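Local coordinates for protein multicopper oxidase (Aquifex aeolicus, PDB 6TTD) that probably oxidises metal ions or laccase-type organic substrates at a copper centre and passes the electrons to dioxygen, as multicopper oxidases do, at residues A[53-58]-A[86-91]; A[93-98]-A[176-181]; A[208-213]-A[228-233]. All coordinates share one frame; numbering follows the deposited sequence.

Interaction 1: A[53-58]-A[86-91]; sequences GYSLFS and EIDNEY
The F57 ring meets I87 at one corner, where CE1 lies 3.9 Å from CG2 of I87, and the two side chains cross at about a right angle. The same ring also lies nearly parallel to that of F103. On the Y54 ring, water 2 sits over one face, toward the rim. The D88 carboxylate carries the one direct hydrogen bond: with chi1 at 170° turning the hydroxyl away from the backbone N, S55 OG donates to D88 OD2 across a very short 2.5 Å. I87 CG2 also packs against S55 OG at 3.6 Å. D88 is the first of the two central residues of a type I' turn from I87 to E90, closed by E90 N to I87 O at 2.8 Å. E90 comes beside G53 without a direct hydrogen bond. Instead, water 2 accepts from Y54 N and donates to E90 OE2 (2.8 Å), while water 1 accepts from G53 N and donates to Y91 O (2.7 Å). Water 4 joins L56 O to D88 OD2, donating to the latter at 2.9 Å. The hairpin tip is thus joined to 53-56 largely through water, whose donors probably offset both carboxylate charges, while I87 and F57 form the apolar side.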
loop_
_atom_site.group_PDB
_atom_site.type_symbol
_atom_site.label_atom_id
_atom_site.label_comp_id
_atom_site.label_asym_id
_atom_site.label_seq_id
_atom_site.Cartn_x
_atom_site.Cartn_y
_atom_site.Cartn_z
ATOM N N GLY A 53 -4.053 -5.057 -16.518
ATOM C CA GLY A 53 -2.996 -5.495 -17.409
ATOM C C GLY A 53 -1.676 -5.441 -16.659
ATOM O O GLY A 53 -1.607 -5.123 -15.468
ATOM N N TYR A 54 -0.603 -5.822 -17.348
ATOM C CA TYR A 54 0.687 -5.808 -16.679
ATOM C C TYR A 54 1.695 -5.209 -17.644
ATOM O O TYR A 54 1.466 -5.154 -18.859
ATOM C CB TYR A 54 1.127 -7.219 -16.210
ATOM C CG TYR A 54 1.246 -8.194 -17.388
ATOM C CD1 TYR A 54 0.179 -9.044 -17.713
ATOM C CD2 TYR A 54 2.405 -8.239 -18.189
ATOM C CE1 TYR A 54 0.259 -9.920 -18.774
ATOM C CE2 TYR A 54 2.502 -9.125 -19.255
ATOM C CZ TYR A 54 1.408 -9.955 -19.537
ATOM O OH TYR A 54 1.422 -10.825 -20.596
ATOM N N SER A 55 2.833 -4.798 -17.077
ATOM C CA SER A 55 3.915 -4.166 -17.801
ATOM C C SER A 55 5.194 -4.798 -17.281
ATOM O O SER A 55 5.466 -4.755 -16.085
ATOM C CB SER A 55 3.901 -2.647 -17.595
ATOM O OG SER A 55 5.095 -2.036 -18.112
ATOM N N LEU A 56 5.971 -5.408 -18.169
ATOM C CA LEU A 56 7.252 -5.992 -17.785
ATOM C C LEU A 56 8.271 -4.880 -17.929
ATOM O O LEU A 56 8.735 -4.596 -19.015
ATOM C CB LEU A 56 7.585 -7.205 -18.661
ATOM C CG LEU A 56 6.432 -8.264 -18.743
ATOM C CD1 LEU A 56 6.661 -9.443 -19.714
ATOM C CD2 LEU A 56 6.139 -8.791 -17.334
ATOM N N PHE A 57 8.634 -4.239 -16.844
ATOM C CA PHE A 57 9.559 -3.124 -16.981
ATOM C C PHE A 57 10.887 -3.563 -17.507
ATOM O O PHE A 57 11.569 -4.385 -16.877
ATOM C CB PHE A 57 9.835 -2.440 -15.668
ATOM C CG PHE A 57 9.176 -1.154 -15.535
ATOM C CD1 PHE A 57 7.868 -0.986 -15.945
ATOM C CD2 PHE A 57 9.911 -0.056 -15.120
ATOM C CE1 PHE A 57 7.251 0.264 -15.810
ATOM C CE2 PHE A 57 9.311 1.198 -15.017
ATOM C CZ PHE A 57 7.989 1.343 -15.356
ATOM N N SER A 58 11.308 -2.921 -18.594
ATOM C CA SER A 58 12.609 -3.233 -19.154
ATOM C C SER A 58 13.723 -2.999 -18.126
ATOM O O SER A 58 13.735 -2.014 -17.372
ATOM C CB SER A 58 12.849 -2.355 -20.391
ATOM O OG SER A 58 13.358 -1.094 -19.994
ATOM N N GLU A 86 -0.662 5.839 -17.673
ATOM C CA GLU A 86 -0.501 5.069 -18.891
ATOM C C GLU A 86 0.955 4.631 -19.020
ATOM O O GLU A 86 1.856 5.477 -19.039
ATOM C CB GLU A 86 -0.902 5.857 -20.132
ATOM C CG GLU A 86 -0.441 5.022 -21.301
ATOM C CD GLU A 86 -0.974 5.458 -22.579
ATOM O OE1 GLU A 86 -1.498 6.596 -22.609
ATOM O OE2 GLU A 86 -0.890 4.640 -23.546
ATOM N N ILE A 87 1.160 3.315 -19.119
ATOM C CA ILE A 87 2.457 2.670 -19.296
ATOM C C ILE A 87 2.285 1.618 -20.378
ATOM O O ILE A 87 1.334 0.826 -20.315
ATOM C CB ILE A 87 2.960 1.996 -17.995
ATOM C CG1 ILE A 87 2.792 2.898 -16.777
ATOM C CG2 ILE A 87 4.398 1.451 -18.183
ATOM C CD1 ILE A 87 3.231 2.221 -15.459
ATOM N N ASP A 88 3.157 1.639 -21.393
ATOM C CA ASP A 88 3.188 0.535 -22.369
ATOM C C ASP A 88 1.786 0.246 -22.916
ATOM O O ASP A 88 1.376 -0.910 -22.987
ATOM C CB ASP A 88 3.754 -0.780 -21.758
ATOM C CG ASP A 88 5.291 -0.758 -21.407
ATOM O OD1 ASP A 88 6.094 -0.030 -22.035
ATOM O OD2 ASP A 88 5.698 -1.523 -20.475
ATOM N N ASN A 89 0.985 1.283 -23.215
ATOM C CA ASN A 89 -0.373 1.041 -23.738
ATOM C C ASN A 89 -1.317 0.342 -22.787
ATOM O O ASN A 89 -2.201 -0.368 -23.258
ATOM C CB ASN A 89 -0.344 0.189 -24.997
ATOM C CG ASN A 89 -0.145 0.983 -26.171
ATOM O OD1 ASN A 89 -0.946 1.895 -26.442
ATOM N ND2 ASN A 89 0.966 0.744 -26.868
ATOM N N GLU A 90 -1.154 0.525 -21.474
ATOM C CA GLU A 90 -2.066 0.013 -20.469
ATOM C C GLU A 90 -2.344 1.140 -19.491
ATOM O O GLU A 90 -1.474 1.982 -19.281
ATOM C CB GLU A 90 -1.435 -1.129 -19.646
ATOM C CG GLU A 90 -1.094 -2.457 -20.339
ATOM C CD GLU A 90 -2.301 -3.322 -20.605
ATOM O OE1 GLU A 90 -3.414 -3.036 -20.096
ATOM O OE2 GLU A 90 -2.120 -4.301 -21.340
ATOM N N TYR A 91 -3.503 1.103 -18.811
ATOM C CA TYR A 91 -3.815 2.070 -17.757
ATOM C C TYR A 91 -3.649 1.397 -16.412
ATOM O O TYR A 91 -4.229 0.320 -16.194
ATOM C CB TYR A 91 -5.245 2.603 -17.823
ATOM C CG TYR A 91 -5.527 3.514 -18.965
ATOM C CD1 TYR A 91 -4.494 4.087 -19.709
ATOM C CD2 TYR A 91 -6.829 3.788 -19.331
ATOM C CE1 TYR A 91 -4.754 4.933 -20.754
ATOM C CE2 TYR A 91 -7.117 4.643 -20.380
ATOM C CZ TYR A 91 -6.086 5.201 -21.094
ATOM O OH TYR A 91 -6.381 6.049 -22.131
HETATM O O HOH W 1 -4.316 -2.329 -16.890
HETATM O O HOH W 2 -1.217 -6.718 -20.274
HETATM O O HOH W 3 5.192 -4.818 -21.231
HETATM O O HOH W 4 8.576 -1.647 -20.393
#

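Interaction 2: A[93-98]-A[176-181]; sequences PVIFLR and GMIIIE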
loop_
_atom_site.group_PDB
_atom_site.type_symbol
_atom_site.label_atom_id
_atom_site.label_comp_id
_atom_site.label_asym_id
_atom_site.label_seq_id
_atom_site.Cartn_x
_atom_site.Cartn_y
_atom_site.Cartn_z
ATOM N N PRO A 93 -1.407 -0.443 -15.065
ATOM C CA PRO A 93 -1.077 -1.881 -15.065
ATOM C C PRO A 93 -0.285 -2.264 -13.825
ATOM O O PRO A 93 0.364 -1.429 -13.208
ATOM C CB PRO A 93 -0.225 -2.049 -16.333
ATOM C CG PRO A 93 0.498 -0.671 -16.460
ATOM C CD PRO A 93 -0.586 0.337 -16.014
ATOM N N VAL A 94 -0.253 -3.560 -13.519
ATOM C CA VAL A 94 0.734 -4.048 -12.569
ATOM C C VAL A 94 2.122 -3.901 -13.170
ATOM O O VAL A 94 2.404 -4.471 -14.229
ATOM C CB VAL A 94 0.480 -5.520 -12.224
ATOM C CG1 VAL A 94 1.617 -5.992 -11.251
ATOM C CG2 VAL A 94 -0.916 -5.699 -11.602
ATOM N N ILE A 95 3.027 -3.205 -12.477
ATOM C CA ILE A 95 4.433 -3.125 -12.918
ATOM C C ILE A 95 5.212 -4.348 -12.388
ATOM O O ILE A 95 5.358 -4.525 -11.172
ATOM C CB ILE A 95 5.098 -1.827 -12.439
ATOM C CG1 ILE A 95 4.505 -0.582 -13.095
ATOM C CG2 ILE A 95 6.550 -1.865 -12.713
ATOM C CD1 ILE A 95 5.057 0.679 -12.556
ATOM N N PHE A 96 5.779 -5.145 -13.291
ATOM C CA PHE A 96 6.612 -6.292 -12.914
ATOM C C PHE A 96 8.088 -5.921 -12.957
ATOM O O PHE A 96 8.572 -5.368 -13.956
ATOM C CB PHE A 96 6.383 -7.478 -13.847
ATOM C CG PHE A 96 5.295 -8.365 -13.410
ATOM C CD1 PHE A 96 3.964 -8.049 -13.700
ATOM C CD2 PHE A 96 5.575 -9.518 -12.656
ATOM C CE1 PHE A 96 2.893 -8.902 -13.280
ATOM C CE2 PHE A 96 4.531 -10.367 -12.243
ATOM C CZ PHE A 96 3.189 -10.056 -12.541
ATOM N N LEU A 97 8.803 -6.257 -11.879
ATOM C CA LEU A 97 10.233 -6.036 -11.769
ATOM C C LEU A 97 10.882 -7.297 -11.233
ATOM O O LEU A 97 10.255 -8.079 -10.511
ATOM C CB LEU A 97 10.539 -4.911 -10.815
ATOM C CG LEU A 97 9.913 -3.575 -11.178
ATOM C CD1 LEU A 97 10.011 -2.664 -9.947
ATOM C CD2 LEU A 97 10.727 -3.003 -12.328
ATOM N N ARG A 98 12.138 -7.489 -11.598
ATOM C CA ARG A 98 12.976 -8.527 -11.025
ATOM C C ARG A 98 13.975 -7.863 -10.075
ATOM O O ARG A 98 14.576 -6.854 -10.426
ATOM C CB ARG A 98 13.708 -9.263 -12.154
ATOM C CG ARG A 98 14.592 -10.429 -11.682
ATOM C CD ARG A 98 13.766 -11.671 -11.612
ATOM N NE ARG A 98 14.393 -12.672 -10.763
ATOM C CZ ARG A 98 13.832 -13.844 -10.456
ATOM N NH1 ARG A 98 12.630 -14.164 -10.943
ATOM N NH2 ARG A 98 14.492 -14.705 -9.674
ATOM N N GLY A 176 -1.501 2.122 -8.561
ATOM C CA GLY A 176 -1.372 0.822 -9.201
ATOM C C GLY A 176 -0.452 -0.055 -8.373
ATOM O O GLY A 176 0.265 0.402 -7.464
ATOM N N MET A 177 -0.465 -1.331 -8.721
ATOM C CA MET A 177 0.361 -2.310 -8.029
ATOM C C MET A 177 1.684 -2.561 -8.738
ATOM O O MET A 177 1.810 -2.430 -9.971
ATOM C CB MET A 177 -0.413 -3.618 -7.911
ATOM C CG MET A 177 0.343 -4.829 -7.320
ATOM S SD MET A 177 -0.818 -6.212 -7.047
ATOM C CE MET A 177 -1.932 -5.559 -5.784
ATOM N N ILE A 178 2.684 -2.939 -7.926
ATOM C CA ILE A 178 3.994 -3.373 -8.399
ATOM C C ILE A 178 4.203 -4.772 -7.877
ATOM O O ILE A 178 3.892 -5.032 -6.708
ATOM C CB ILE A 178 5.130 -2.471 -7.878
ATOM C CG1 ILE A 178 5.036 -1.060 -8.470
ATOM C CG2 ILE A 178 6.480 -3.134 -8.063
ATOM C CD1 ILE A 178 5.840 -0.033 -7.640
ATOM N N ILE A 179 4.740 -5.669 -8.714
ATOM C CA ILE A 179 5.132 -6.986 -8.229
ATOM C C ILE A 179 6.598 -7.167 -8.514
ATOM O O ILE A 179 7.009 -7.167 -9.683
ATOM C CB ILE A 179 4.298 -8.138 -8.837
ATOM C CG1 ILE A 179 2.858 -8.111 -8.300
ATOM C CG2 ILE A 179 4.937 -9.505 -8.509
ATOM C CD1 ILE A 179 1.886 -9.129 -9.027
ATOM N N ILE A 180 7.385 -7.384 -7.449
ATOM C CA ILE A 180 8.807 -7.709 -7.572
ATOM C C ILE A 180 8.960 -9.213 -7.413
ATOM O O ILE A 180 8.293 -9.837 -6.557
ATOM C CB ILE A 180 9.649 -6.964 -6.522
ATOM C CG1 ILE A 180 9.491 -5.450 -6.715
ATOM C CG2 ILE A 180 11.137 -7.419 -6.600
ATOM C CD1 ILE A 180 10.309 -4.598 -5.710
ATOM N N GLU A 181 9.816 -9.807 -8.266
ATOM C CA GLU A 181 10.095 -11.236 -8.266
ATOM C C GLU A 181 11.541 -11.462 -7.887
ATOM O O GLU A 181 12.409 -10.662 -8.230
ATOM C CB GLU A 181 9.825 -11.835 -9.617
ATOM C CG GLU A 181 8.357 -11.690 -9.930
ATOM C CD GLU A 181 7.908 -12.421 -11.190
ATOM O OE1 GLU A 181 8.433 -12.143 -12.282
ATOM O OE2 GLU A 181 7.036 -13.305 -11.075
HETATM O O HOH W 5 11.059 -13.245 -12.804
#
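I179 fits between V94 and F96, two bumps on the neighbouring strand. Its CG1 meets V94 CG1 at 3.8 Å, its CD1 reaches both V94 CG1 and F96 CZ, and its CB stands over one face of the F96 ring, 4.3 Å from the centroid and 18° off the normal, a CH-pi contact. The ring's edge is taken by the E181 carboxylate, with OE1 3.9 Å from F96 CD2 and the two planes 74° apart. R98, bent at chi2 (88°), lays a guanidinium face over E181 O, and water 5 bridges R98 NH1 (2.6 Å) and E181 OE1. Across the sheet, on the face of I95, L97, I178 and I180, L97 CD1 meets I178 CG2 at 4.0 Å. Backbone bonds alternate to fix the parallel register: I95 N to M177 O, I179 N to I95 O (2.8 Å), L97 N to I179 O and E181 N to L97 O. R98 and E181 form salt bridges to D186 and K189, both on helix 183-192. Strand 94-98 is flanked by strand 54-56 and strand 176-181 by strand 154-160, while M177 and I179 touch R251 of strand 247-254 and V94 and M177 meet P202 of strand 200-208.

Interaction 3: A[208-213]-A[228-233]; sequences KTFDSS and GDTILV
Backbone hydrogen bonding joins K208 and T230 as an antiparallel, hydrogen-bonded pair. K208 N donates to T230 O at 2.8 Å, and T230 N returns a bond to K208 O at 2.8 Å.

A side-chain bond reinforces this join: D229 N donates to T209 OG1 at 3.0 Å. The hydroxyl is held beside T209's own backbone N (chi1 -61°), while CG2 packs against the D229 carboxylate, 3.6 Å from OD2. Lacking both hydroxyl and methyl, an alanine here in place of T209 would probably leave D229 N without this acceptor and the carboxylate without CG2 beside it.

Water 6 adds a bridge. It accepts from F210 N, donates to D229 OD1 at 2.6 Å, and is hydrogen-bonded to T230 OG1, lying near the plane of the F210 ring at its edge.

Apolar contacts centre on L232 CD1. The aliphatic chain of K208 crosses the L232 side chain at about a right angle, CD 3.8 Å from L232 CD1, and F210 CZ points its ring edge at the same methyl from 4.0 Å. F210 CE2 also touches T230 CG2 at 4.0 Å. The charged end of K208 goes on to Y171 O.

Two residues, D229 and T230, stand opposite the single K208, which makes this a classic beta bulge. Here it lies where strand 230-233 starts its antiparallel pairing with the end of strand 200-208, closing a long loop in what is probably the second cupredoxin-like domain.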
loop_
_atom_site.group_PDB
_atom_site.type_symbol
_atom_site.label_atom_id
_atom_site.label_comp_id
_atom_site.label_asym_id
_atom_site.label_seq_id
_atom_site.Cartn_x
_atom_site.Cartn_y
_atom_site.Cartn_z
ATOM N N LYS A 208 -15.204 4.618 -3.033
ATOM C CA LYS A 208 -15.443 5.869 -3.761
ATOM C C LYS A 208 -16.927 6.187 -3.669
ATOM O O LYS A 208 -17.740 5.343 -3.256
ATOM C CB LYS A 208 -15.024 5.795 -5.245
ATOM C CG LYS A 208 -13.584 5.405 -5.427
ATOM C CD LYS A 208 -13.057 5.657 -6.896
ATOM C CE LYS A 208 -11.622 5.046 -7.133
ATOM N NZ LYS A 208 -10.508 5.735 -6.332
ATOM N N THR A 209 -17.278 7.428 -4.029
ATOM C CA THR A 209 -18.651 7.900 -4.059
ATOM C C THR A 209 -18.903 8.495 -5.438
ATOM O O THR A 209 -18.066 9.236 -5.960
ATOM C CB THR A 209 -18.885 8.936 -2.935
ATOM O OG1 THR A 209 -18.640 8.325 -1.671
ATOM C CG2 THR A 209 -20.299 9.513 -2.949
ATOM N N PHE A 210 -20.005 8.113 -6.062
ATOM C CA PHE A 210 -20.330 8.535 -7.419
ATOM C C PHE A 210 -21.599 9.354 -7.383
ATOM O O PHE A 210 -22.503 9.033 -6.631
ATOM C CB PHE A 210 -20.581 7.350 -8.311
ATOM C CG PHE A 210 -19.410 6.453 -8.444
ATOM C CD1 PHE A 210 -18.579 6.559 -9.534
ATOM C CD2 PHE A 210 -19.117 5.545 -7.462
ATOM C CE1 PHE A 210 -17.509 5.760 -9.668
ATOM C CE2 PHE A 210 -18.029 4.714 -7.603
ATOM C CZ PHE A 210 -17.215 4.843 -8.693
ATOM N N ASP A 211 -21.721 10.381 -8.184
ATOM C CA ASP A 211 -23.071 10.911 -8.223
ATOM C C ASP A 211 -23.881 10.180 -9.301
ATOM O O ASP A 211 -23.485 9.121 -9.814
ATOM C CB ASP A 211 -23.061 12.420 -8.350
ATOM C CG ASP A 211 -22.525 12.851 -9.603
ATOM O OD1 ASP A 211 -22.725 12.157 -10.632
ATOM O OD2 ASP A 211 -21.875 13.905 -9.551
ATOM N N SER A 212 -25.047 10.748 -9.616
ATOM C CA SER A 212 -26.014 10.152 -10.536
ATOM C C SER A 212 -25.441 9.920 -11.902
ATOM O O SER A 212 -25.672 8.869 -12.507
ATOM C CB SER A 212 -27.182 11.109 -10.743
ATOM O OG SER A 212 -28.186 10.700 -9.898
ATOM N N SER A 213 -24.699 10.892 -12.404
ATOM C CA SER A 213 -24.146 10.825 -13.739
ATOM C C SER A 213 -22.944 9.910 -13.850
ATOM O O SER A 213 -22.430 9.766 -14.963
ATOM C CB SER A 213 -23.675 12.193 -14.161
ATOM O OG SER A 213 -22.567 12.550 -13.340
ATOM N N GLY A 228 -15.796 6.607 1.354
ATOM C CA GLY A 228 -16.705 6.476 0.243
ATOM C C GLY A 228 -17.851 5.522 0.523
ATOM O O GLY A 228 -17.795 4.678 1.419
ATOM N N ASP A 229 -18.911 5.630 -0.274
ATOM C CA ASP A 229 -20.031 4.748 0.005
ATOM C C ASP A 229 -20.089 3.526 -0.911
ATOM O O ASP A 229 -20.865 2.619 -0.633
ATOM C CB ASP A 229 -21.366 5.551 0.017
ATOM C CG ASP A 229 -21.666 6.244 -1.286
ATOM O OD1 ASP A 229 -21.084 5.844 -2.330
ATOM O OD2 ASP A 229 -22.515 7.166 -1.264
ATOM N N THR A 230 -19.181 3.407 -1.879
ATOM C CA THR A 230 -19.133 2.301 -2.829
ATOM C C THR A 230 -17.781 1.608 -2.783
ATOM O O THR A 230 -16.735 2.257 -2.958
ATOM C CB THR A 230 -19.392 2.843 -4.245
ATOM O OG1 THR A 230 -20.670 3.481 -4.247
ATOM C CG2 THR A 230 -19.376 1.754 -5.312
ATOM N N ILE A 231 -17.800 0.299 -2.559
ATOM C CA ILE A 231 -16.581 -0.507 -2.490
ATOM C C ILE A 231 -16.273 -1.041 -3.883
ATOM O O ILE A 231 -17.152 -1.616 -4.545
ATOM C CB ILE A 231 -16.707 -1.673 -1.496
ATOM C CG1 ILE A 231 -17.288 -1.187 -0.159
ATOM C CG2 ILE A 231 -15.310 -2.230 -1.219
ATOM C CD1 ILE A 231 -16.412 -0.113 0.543
ATOM N N LEU A 232 -15.036 -0.838 -4.330
ATOM C CA LEU A 232 -14.536 -1.315 -5.609
ATOM C C LEU A 232 -13.355 -2.247 -5.361
ATOM O O LEU A 232 -12.550 -2.040 -4.448
ATOM C CB LEU A 232 -14.050 -0.118 -6.497
ATOM C CG LEU A 232 -15.074 1.042 -6.529
ATOM C CD1 LEU A 232 -14.565 2.214 -7.230
ATOM C CD2 LEU A 232 -16.253 0.520 -7.260
ATOM N N VAL A 233 -13.212 -3.257 -6.197
ATOM C CA VAL A 233 -11.991 -4.047 -6.238
ATOM C C VAL A 233 -11.519 -3.949 -7.683
ATOM O O VAL A 233 -12.298 -4.211 -8.618
ATOM C CB VAL A 233 -12.179 -5.509 -5.805
ATOM C CG1 VAL A 233 -10.822 -6.287 -5.809
ATOM C CG2 VAL A 233 -12.861 -5.580 -4.461
HETATM O O HOH W 6 -21.740 6.112 -4.810
#

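Along the chain the contacts follow in series, interaction 1 before interaction 2 before interaction 3. Interactions 1 and 2 touch, their centres 10 Å apart, because strands 54-56 and 94-98 are neighbours in one five-stranded sheet: S55 O to F96 N and G53 O to V94 N are probable backbone hydrogen bonds. Interaction 1 therefore ties the hairpin 86-91 to the outermost strand of that sheet. Interaction 3 lies apart, its centre 26 and 27 Å from those of interactions 1 and 2, probably in the next cupredoxin-like domain. Even so, K208 and F210 touch strand 80-87, which leads into interaction 1, and strand 200-208 packs on interaction 2, consistent with their lying along the junction of the first and second cupredoxin-like domains.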